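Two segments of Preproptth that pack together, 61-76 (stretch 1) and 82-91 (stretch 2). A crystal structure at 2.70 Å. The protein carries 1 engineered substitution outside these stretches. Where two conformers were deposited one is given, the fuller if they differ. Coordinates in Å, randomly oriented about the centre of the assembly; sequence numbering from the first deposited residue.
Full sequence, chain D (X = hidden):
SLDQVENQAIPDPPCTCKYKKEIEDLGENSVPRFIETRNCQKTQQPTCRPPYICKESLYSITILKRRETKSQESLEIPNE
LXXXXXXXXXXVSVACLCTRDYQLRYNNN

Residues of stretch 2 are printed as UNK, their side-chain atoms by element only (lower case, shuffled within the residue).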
ATOM      1  N   ILE D  61       8.247   3.943   7.581  1.00 46.58           N
ATOM      2  CA  ILE D  61       7.564   3.438   6.393  1.00 47.21           C
ATOM      3  C   ILE D  61       6.067   3.704   6.515  1.00 51.16           C
ATOM      4  O   ILE D  61       5.552   3.894   7.619  1.00 53.97           O
ATOM      5  CB  ILE D  61       7.809   1.930   6.180  1.00 47.70           C
ATOM      6  CG1 ILE D  61       7.412   1.139   7.429  1.00 51.23           C
ATOM      7  CG2 ILE D  61       9.271   1.682   5.833  1.00 43.90           C
ATOM      8  CD1 ILE D  61       7.410  -0.363   7.233  1.00 52.46           C
ATOM      9  N   THR D  62       5.375   3.718   5.379  1.00 51.64           N
ATOM     10  CA  THR D  62       3.946   4.013   5.351  1.00 55.52           C
ATOM     11  C   THR D  62       3.107   2.740   5.246  1.00 58.83           C
ATOM     12  O   THR D  62       3.369   1.882   4.403  1.00 57.64           O
ATOM     13  CB  THR D  62       3.598   4.942   4.172  1.00 54.57           C
ATOM     14  OG1 THR D  62       4.444   6.097   4.200  1.00 51.30           O
ATOM     15  CG2 THR D  62       2.146   5.380   4.244  1.00 58.87           C
ATOM     16  N   ILE D  63       2.102   2.632   6.113  1.00 68.82           N
ATOM     17  CA  ILE D  63       1.156   1.515   6.085  1.00 72.55           C
ATOM     18  C   ILE D  63      -0.275   2.035   5.960  1.00 76.66           C
ATOM     19  O   ILE D  63      -0.596   3.106   6.475  1.00 77.77           O
ATOM     20  CB  ILE D  63       1.288   0.627   7.347  1.00 74.68           C
ATOM     21  CG1 ILE D  63       2.600  -0.154   7.307  1.00 71.25           C
ATOM     22  CG2 ILE D  63       0.117  -0.347   7.471  1.00 79.35           C
ATOM     23  CD1 ILE D  63       3.718   0.512   8.052  1.00 68.56           C
ATOM     24  N   LEU D  64      -1.127   1.266   5.285  1.00 73.45           N
ATOM     25  CA  LEU D  64      -2.521   1.648   5.069  1.00 77.73           C
ATOM     26  C   LEU D  64      -3.462   0.877   5.993  1.00 82.80           C
ATOM     27  O   LEU D  64      -3.299  -0.329   6.187  1.00 83.23           O
ATOM     28  CB  LEU D  64      -2.920   1.410   3.611  1.00 77.39           C
ATOM     29  CG  LEU D  64      -2.133   2.171   2.539  1.00 73.05           C
ATOM     30  CD1 LEU D  64      -2.646   1.822   1.153  1.00 73.60           C
ATOM     31  CD2 LEU D  64      -2.203   3.669   2.765  1.00 72.85           C
ATOM     32  N   LYS D  65      -4.444   1.579   6.559  1.00104.03           N
ATOM     33  CA  LYS D  65      -5.424   0.969   7.461  1.00109.46           C
ATOM     34  C   LYS D  65      -6.749   0.696   6.744  1.00113.55           C
ATOM     35  O   LYS D  65      -6.990   1.218   5.657  1.00112.59           O
ATOM     36  CB  LYS D  65      -5.656   1.866   8.679  1.00111.92           C
ATOM     37  CG  LYS D  65      -4.389   2.196   9.463  1.00109.36           C
ATOM     38  CD  LYS D  65      -3.820   0.982  10.192  1.00109.56           C
ATOM     39  CE  LYS D  65      -4.642   0.625  11.423  1.00114.53           C
ATOM     40  NZ  LYS D  65      -4.037  -0.498  12.195  1.00114.25           N
ATOM     41  N   ARG D  66      -7.610  -0.107   7.370  1.00102.99           N
ATOM     42  CA  ARG D  66      -8.817  -0.623   6.720  1.00106.99           C
ATOM     43  C   ARG D  66     -10.118   0.022   7.220  1.00112.94           C
ATOM     44  O   ARG D  66     -10.095   1.030   7.928  1.00113.66           O
ATOM     45  CB  ARG D  66      -8.876  -2.146   6.906  1.00108.26           C
ATOM     46  CG  ARG D  66      -8.119  -2.922   5.844  1.00103.87           C
ATOM     47  CD  ARG D  66      -8.238  -4.421   6.063  1.00105.49           C
ATOM     48  NE  ARG D  66      -9.602  -4.908   5.865  1.00110.75           N
ATOM     49  CZ  ARG D  66     -10.096  -5.324   4.701  1.00110.99           C
ATOM     50  NH1 ARG D  66      -9.346  -5.315   3.606  1.00106.33           N
ATOM     51  NH2 ARG D  66     -11.350  -5.751   4.631  1.00116.14           N
ATOM     52  N   ARG D  67     -11.243  -0.576   6.831  1.00133.25           N
ATOM     53  CA  ARG D  67     -12.579  -0.052   7.105  1.00139.39           C
ATOM     54  C   ARG D  67     -12.877   0.143   8.592  1.00143.32           C
ATOM     55  O   ARG D  67     -13.553   1.099   8.972  1.00146.81           O
ATOM     56  CB  ARG D  67     -13.636  -0.991   6.512  1.00143.38           C
ATOM     57  CG  ARG D  67     -13.435  -1.332   5.036  1.00140.17           C
ATOM     58  CD  ARG D  67     -14.352  -2.465   4.588  1.00143.85           C
ATOM     59  NE  ARG D  67     -14.149  -3.685   5.366  1.00144.52           N
ATOM     60  CZ  ARG D  67     -14.702  -4.860   5.081  1.00146.86           C
ATOM     61  NH1 ARG D  67     -15.494  -4.991   4.025  1.00148.72           N
ATOM     62  NH2 ARG D  67     -14.457  -5.912   5.850  1.00147.46           N
ATOM     63  N   GLU D  68     -12.384  -0.773   9.423  1.00131.51           N
ATOM     64  CA  GLU D  68     -12.700  -0.781  10.851  1.00136.13           C
ATOM     65  C   GLU D  68     -12.386   0.550  11.532  1.00135.44           C
ATOM     66  O   GLU D  68     -12.996   0.899  12.543  1.00138.26           O
ATOM     67  CB  GLU D  68     -11.934  -1.902  11.559  1.00145.80           C
ATOM     68  CG  GLU D  68     -12.251  -3.296  11.046  1.00146.81           C
ATOM     69  CD  GLU D  68     -11.472  -4.374  11.775  1.00156.93           C
ATOM     70  OE1 GLU D  68     -10.859  -4.065  12.819  1.00164.42           O
ATOM     71  OE2 GLU D  68     -11.468  -5.531  11.303  1.00157.90           O
ATOM     72  N   THR D  69     -11.434   1.287  10.971  1.00119.42           N
ATOM     73  CA  THR D  69     -11.011   2.560  11.539  1.00117.98           C
ATOM     74  C   THR D  69     -11.989   3.674  11.172  1.00115.62           C
ATOM     75  O   THR D  69     -12.710   3.577  10.179  1.00115.67           O
ATOM     76  CB  THR D  69      -9.597   2.943  11.050  1.00119.31           C
ATOM     77  OG1 THR D  69      -8.749   1.788  11.079  1.00126.70           O
ATOM     78  CG2 THR D  69      -8.990   4.037  11.922  1.00120.02           C
ATOM     79  N   LYS D  70     -12.002   4.732  11.979  1.00121.69           N
ATOM     80  CA  LYS D  70     -12.771   5.934  11.672  1.00114.71           C
ATOM     81  C   LYS D  70     -12.031   6.814  10.668  1.00113.44           C
ATOM     82  O   LYS D  70     -12.382   7.979  10.472  1.00112.38           O
ATOM     83  CB  LYS D  70     -13.053   6.725  12.952  1.00115.85           C
ATOM     84  CG  LYS D  70     -14.074   6.079  13.879  1.00120.81           C
ATOM     85  CD  LYS D  70     -15.485   6.105  13.300  1.00116.01           C
ATOM     86  CE  LYS D  70     -16.021   7.526  13.172  1.00113.46           C
ATOM     87  NZ  LYS D  70     -17.427   7.551  12.690  1.00113.28           N
ATOM     88  N   SER D  71     -11.010   6.244  10.036  1.00112.97           N
ATOM     89  CA  SER D  71     -10.167   6.961   9.091  1.00113.20           C
ATOM     90  C   SER D  71      -9.552   8.198   9.735  1.00113.77           C
ATOM     91  O   SER D  71      -9.968   9.325   9.462  1.00112.51           O
ATOM     92  CB  SER D  71     -10.960   7.350   7.841  1.00113.03           C
ATOM     93  OG  SER D  71     -11.384   6.199   7.134  1.00114.17           O
ATOM     94  N   GLN D  72      -8.557   7.979  10.588  1.00136.68           N
ATOM     95  CA  GLN D  72      -7.868   9.073  11.262  1.00137.23           C
ATOM     96  C   GLN D  72      -7.001   9.850  10.275  1.00141.34           C
ATOM     97  O   GLN D  72      -6.998   9.562   9.078  1.00144.88           O
ATOM     98  CB  GLN D  72      -7.021   8.537  12.419  1.00141.35           C
ATOM     99  CG  GLN D  72      -7.835   7.809  13.480  1.00141.83           C
ATOM    100  CD  GLN D  72      -6.997   7.364  14.664  1.00148.83           C
ATOM    101  OE1 GLN D  72      -5.796   7.624  14.723  1.00151.38           O
ATOM    102  NE2 GLN D  72      -7.632   6.691  15.618  1.00153.56           N
ATOM    103  N   GLU D  73      -6.264  10.833  10.784  1.00113.98           N
ATOM    104  CA  GLU D  73      -5.522  11.756   9.930  1.00108.04           C
ATOM    105  C   GLU D  73      -4.411  11.068   9.143  1.00103.53           C
ATOM    106  O   GLU D  73      -3.398  10.653   9.707  1.00105.43           O
ATOM    107  CB  GLU D  73      -4.927  12.888  10.771  1.00111.25           C
ATOM    108  CG  GLU D  73      -4.230  13.973   9.957  1.00106.93           C
ATOM    109  CD  GLU D  73      -5.161  14.661   8.975  1.00103.10           C
ATOM    110  OE1 GLU D  73      -6.384  14.679   9.225  1.00104.77           O
ATOM    111  OE2 GLU D  73      -4.668  15.180   7.952  1.00 99.04           O
ATOM    112  N   SER D  74      -4.612  10.957   7.834  1.00 89.06           N
ATOM    113  CA  SER D  74      -3.571  10.480   6.933  1.00 84.39           C
ATOM    114  C   SER D  74      -2.579  11.604   6.681  1.00 82.71           C
ATOM    115  O   SER D  74      -2.948  12.777   6.697  1.00 83.54           O
ATOM    116  CB  SER D  74      -4.169  10.002   5.609  1.00 80.30           C
ATOM    117  OG  SER D  74      -4.675  11.097   4.866  1.00 78.30           O
ATOM    118  N   LEU D  75      -1.320  11.250   6.447  1.00 95.88           N
ATOM    119  CA  LEU D  75      -0.308  12.249   6.132  1.00 95.50           C
ATOM    120  C   LEU D  75      -0.623  12.885   4.784  1.00 92.42           C
ATOM    121  O   LEU D  75      -0.771  14.103   4.679  1.00 93.90           O
ATOM    122  CB  LEU D  75       1.089  11.624   6.116  1.00 94.62           C
ATOM    123  CG  LEU D  75       1.483  10.828   7.364  1.00 97.53           C
ATOM    124  CD1 LEU D  75       2.936  10.393   7.273  1.00 96.17           C
ATOM    125  CD2 LEU D  75       1.240  11.628   8.638  1.00103.38           C
ATOM    126  N   GLU D  76      -0.737  12.048   3.757  1.00 69.08           N
ATOM    127  CA  GLU D  76      -1.063  12.509   2.413  1.00 67.43           C
ATOM    128  C   GLU D  76      -1.344  11.322   1.502  1.00 64.88           C
ATOM    129  O   GLU D  76      -0.435  10.560   1.171  1.00 63.06           O
ATOM    130  CB  GLU D  76       0.077  13.348   1.831  1.00 67.07           C
ATOM    131  CG  GLU D  76      -0.279  14.075   0.543  1.00 66.61           C
ATOM    132  CD  GLU D  76      -1.252  15.220   0.758  1.00 69.37           C
ATOM    133  OE1 GLU D  76      -1.478  15.607   1.925  1.00 71.58           O
ATOM    134  OE2 GLU D  76      -1.790  15.736  -0.243  1.00 69.79           O
ATOM    135  N   UNK D  82      -9.437   7.996   0.521  1.00 73.03           N
ATOM    136  CA  UNK D  82      -9.945   8.482   1.798  1.00 75.69           C
ATOM    137  C   UNK D  82     -11.137   7.629   2.209  1.00 78.58           C
ATOM    138  O   UNK D  82     -11.497   6.686   1.505  1.00 78.44           O
ATOM    139  c   UNK D  82      -9.222  10.926   1.481  1.00 75.61           C
ATOM    140  c   UNK D  82      -9.767  12.324   1.227  1.00 78.11           C
ATOM    141  c   UNK D  82      -8.858  13.400   1.794  1.00 78.01           C
ATOM    142  n   UNK D  82      -9.461  14.755   1.654  1.00 81.16           N
ATOM    143  c   UNK D  82     -10.360   9.951   1.707  1.00 77.52           C
ATOM    144  N   UNK D  83     -11.738   7.954   3.352  1.00 54.63           N
ATOM    145  CA  UNK D  83     -12.999   7.346   3.788  1.00 54.32           C
ATOM    146  C   UNK D  83     -12.875   5.868   4.176  1.00 54.62           C
ATOM    147  O   UNK D  83     -13.376   5.459   5.226  1.00 54.54           O
ATOM    148  c   UNK D  83     -14.444  11.230   2.046  1.00 54.49           C
ATOM    149  c   UNK D  83     -14.468   9.995   2.667  1.00 54.15           C
ATOM    150  c   UNK D  83     -13.987  11.332   0.748  1.00 55.04           C
ATOM    151  c   UNK D  83     -13.556  10.211   0.071  1.00 55.26           C
ATOM    152  o   UNK D  83     -13.961  12.557   0.123  1.00 55.61           O
ATOM    153  c   UNK D  83     -14.062   7.502   2.693  1.00 54.25           C
ATOM    154  c   UNK D  83     -14.037   8.852   2.007  1.00 54.36           C
ATOM    155  c   UNK D  83     -13.582   8.981   0.701  1.00 54.91           C
ATOM    156  N   UNK D  84     -12.204   5.088   3.331  0.53 56.60           N
ATOM    157  CA  UNK D  84     -12.053   3.649   3.528  0.53 57.18           C
ATOM    158  C   UNK D  84     -10.641   3.297   3.998  0.53 57.81           C
ATOM    159  O   UNK D  84     -10.449   2.348   4.759  0.53 58.33           O
ATOM    160  c   UNK D  84     -12.372   2.907   2.225  0.53 57.68           C
ATOM    161  n   UNK D  84     -13.717   0.403  -2.202  0.53 60.24           N
ATOM    162  c   UNK D  84     -13.679   3.271   0.087  0.53 57.70           C
ATOM    163  n   UNK D  84     -13.687   1.924  -0.477  0.53 58.54           N
ATOM    164  n   UNK D  84     -13.720   2.648  -2.665  0.53 59.35           N
ATOM    165  c   UNK D  84     -13.708   1.659  -1.780  0.53 59.31           C
ATOM    166  c   UNK D  84     -13.722   3.271   1.610  0.53 57.16           C
ATOM    167  N   UNK D  85      -9.659   4.072   3.537  1.00 89.38           N
ATOM    168  CA  UNK D  85      -8.251   3.834   3.856  1.00 90.00           C
ATOM    169  C   UNK D  85      -7.570   5.051   4.479  1.00 89.54           C
ATOM    170  O   UNK D  85      -7.994   6.189   4.275  1.00 88.94           O
ATOM    171  c   UNK D  85      -7.990   2.167   1.951  1.00 91.64           C
ATOM    172  c   UNK D  85      -7.464   0.846   2.123  1.00 92.79           C
ATOM    173  c   UNK D  85      -6.966  -1.885   2.009  1.00 95.50           C
ATOM    174  c   UNK D  85      -6.180  -1.051   2.812  1.00 94.93           C
ATOM    175  c   UNK D  85      -7.487   3.424   2.593  1.00 90.89           C
ATOM    176  c   UNK D  85      -9.029   2.053   1.075  1.00 91.52           C
ATOM    177  n   UNK D  85      -9.186   0.742   0.695  1.00 92.48           N
ATOM    178  c   UNK D  85      -8.239  -0.020   1.326  1.00 93.33           C
ATOM    179  c   UNK D  85      -6.416   0.310   2.877  1.00 93.56           C
ATOM    180  c   UNK D  85      -7.998  -1.391   1.261  1.00 94.67           C
ATOM    181  N   UNK D  86      -6.509   4.790   5.236  1.00 57.06           N
ATOM    182  CA  UNK D  86      -5.667   5.837   5.811  1.00 56.79           C
ATOM    183  C   UNK D  86      -4.216   5.393   5.892  1.00 57.57           C
ATOM    184  O   UNK D  86      -3.912   4.309   6.392  1.00 58.29           O
ATOM    185  c   UNK D  86      -5.112   7.162   7.911  1.00 56.33           C
ATOM    186  c   UNK D  86      -6.136   6.253   7.223  1.00 56.37           C
ATOM    187  c   UNK D  86      -7.482   6.930   7.154  1.00 55.68           C
ATOM    188  N   UNK D  87      -3.327   6.253   5.401  1.00 58.02           N
ATOM    189  CA  UNK D  87      -1.894   5.996   5.438  1.00 58.76           C
ATOM    190  C   UNK D  87      -1.296   6.563   6.717  1.00 58.50           C
ATOM    191  O   UNK D  87      -1.551   7.711   7.076  1.00 57.79           O
ATOM    192  c   UNK D  87      -1.214   6.600   4.223  1.00 59.05           C
ATOM    193  N   UNK D  88      -0.497   5.746   7.396  1.00 85.79           N
ATOM    194  CA  UNK D  88       0.160   6.162   8.626  1.00 85.77           C
ATOM    195  C   UNK D  88       1.628   5.764   8.602  1.00 86.67           C
ATOM    196  O   UNK D  88       2.002   4.743   8.021  1.00 87.61           O
ATOM    197  c   UNK D  88      -0.524   4.039   9.900  1.00 87.08           C
ATOM    198  c   UNK D  88      -1.110   3.502  11.192  1.00 87.52           C
ATOM    199  o   UNK D  88      -2.348   3.541  11.347  1.00 87.04           O
ATOM    200  o   UNK D  88      -0.331   3.042  12.053  1.00 88.49           O
ATOM    201  c   UNK D  88      -0.537   5.559   9.847  1.00 85.97           C
ATOM    202  N   UNK D  89       2.450   6.588   9.242  1.00 69.18           N
ATOM    203  CA  UNK D  89       3.881   6.340   9.334  1.00 69.99           C
ATOM    204  C   UNK D  89       4.175   5.252  10.357  1.00 71.01           C
ATOM    205  O   UNK D  89       3.442   5.085  11.332  1.00 70.94           O
ATOM    206  c   UNK D  89       4.622   7.626   9.704  1.00 69.45           C
ATOM    207  o   UNK D  89       6.008   7.384   9.868  1.00 70.23           O
ATOM    208  N   UNK D  90       5.252   4.513  10.117  1.00 77.61           N
ATOM    209  CA  UNK D  90       5.643   3.408  10.980  1.00 78.94           C
ATOM    210  C   UNK D  90       7.163   3.310  11.061  1.00 79.89           C
ATOM    211  O   UNK D  90       7.803   2.797  10.142  1.00 80.75           O
ATOM    212  n   UNK D  90       5.424  -0.920  12.518  1.00 84.14           N
ATOM    213  n   UNK D  90       4.653   1.068  12.728  1.00 81.30           N
ATOM    214  c   UNK D  90       5.052   2.098  10.459  1.00 79.90           C
ATOM    215  c   UNK D  90       5.124   0.967  11.437  1.00 81.36           C
ATOM    216  c   UNK D  90       5.609  -0.291  11.311  1.00 83.15           C
ATOM    217  c   UNK D  90       4.846  -0.077  13.356  1.00 82.99           C
ATOM    218  N   UNK D  91       7.752   3.820  12.157  1.00 64.69           N
ATOM    219  CA  UNK D  91       9.200   3.676  12.319  1.00 65.67           C
ATOM    220  C   UNK D  91       9.582   2.239  12.641  1.00 67.59           C
ATOM    221  O   UNK D  91       8.912   1.598  13.452  1.00 68.17           O
ATOM    222  c   UNK D  91       9.519   4.609  13.487  1.00 65.12           C
ATOM    223  c   UNK D  91       8.265   4.656  14.277  1.00 64.67           C
ATOM    224  c   UNK D  91       7.146   4.557  13.281  1.00 63.90           C
TER

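Position 82 has five side-chain atoms, four carbons in an unbranched row ending in a nitrogen. No atom of this side chain comes within 5 Å of stretch 1. The row with its terminal amine is Lys 82.

Position 83 has one carbon, then a six-carbon ring bearing one oxygen. Its CA-to-CB bond points away from stretch 1. Its backbone O accepts a weak hydrogen bond from Ser 71 OG at 2.9 Å. A phenol ring identifies Tyr 83.

Position 84 has three carbons, a nitrogen, and a carbon carrying two more nitrogens. The CA-to-CB bond points away, and the approach to stretch 1 is made by the backbone: the O at 84 is 3.4 Å from Arg 66 C. The side chain ends in a guanidinium, so the residue is Arg 84.

Position 85 has one carbon, then fused five- and six-membered rings holding eight carbons and one nitrogen. One carbon of the six-membered ring lies 3.7 Å from Leu 64 CB and 3.0 Å from Lys 65 O. That indole is Trp 85, and the carbon is its CE3. The residue is buried.

Position 86 has three carbons, one carrying the other two. The branches meet the loop that follows the first strand: one branch carbon at 86 is 3.3 Å from Ser 71 CA, and the other is 3.3 Å from Gln 72 O. The backbone O at 86 accepts a hydrogen bond from Lys 65 N at 2.8 Å. The fork at CB makes it Val 86; the branches are CG2 and CG1 in turn.

Position 87 has a single side-chain carbon. This CB sits 3.4 Å from Leu 64 CD2 and 3.6 Å from Thr 62 CG2. The backbone O at 87 takes a CA-H...O contact from Ser 74 CA at 3.4 Å. One carbon alone means Ala 87.

Position 88 has three carbons, the third carrying two oxygens. One oxygen at 88 is 3.1 Å from Lys 65 CG. It is 4.5 Å from Lys 65 NZ, too far for a salt bridge. One carboxylate after two other carbons gives Glu 88.

Position 89 has one carbon and one oxygen. The CB at 89 is 4.1 Å from Leu 75 CD1. A short hydroxyl is Ser 89.

Position 90 has one carbon, then a five-membered ring of three carbons and two nitrogens. Ile 63 CD1 approaches the CB at 90 to 3.2 Å, and Ile 61 CD1 lies at the ring edge. The imidazole is His 90.

Position 91 has three carbons closing a ring onto the backbone N. It makes no contact with stretch 1. The closed ring defines Pro 91.

The contact is an antiparallel strand pairing. Ile 63 N to Glu 88 O and Glu 88 N to Ile 63 O, both 2.8 Å, are near-straight hydrogen bonds. Ile 61 N to His 90 O, also 2.8 Å, extends the ladder; the return bond is weak. Thr 62, Leu 64, Ala 87 and Ser 89 share one face. Beyond the strand, the loop at Ser 71 to Ser 74 folds back over Val 86.

Stretch 2 (82-91) KYRWVAESHP
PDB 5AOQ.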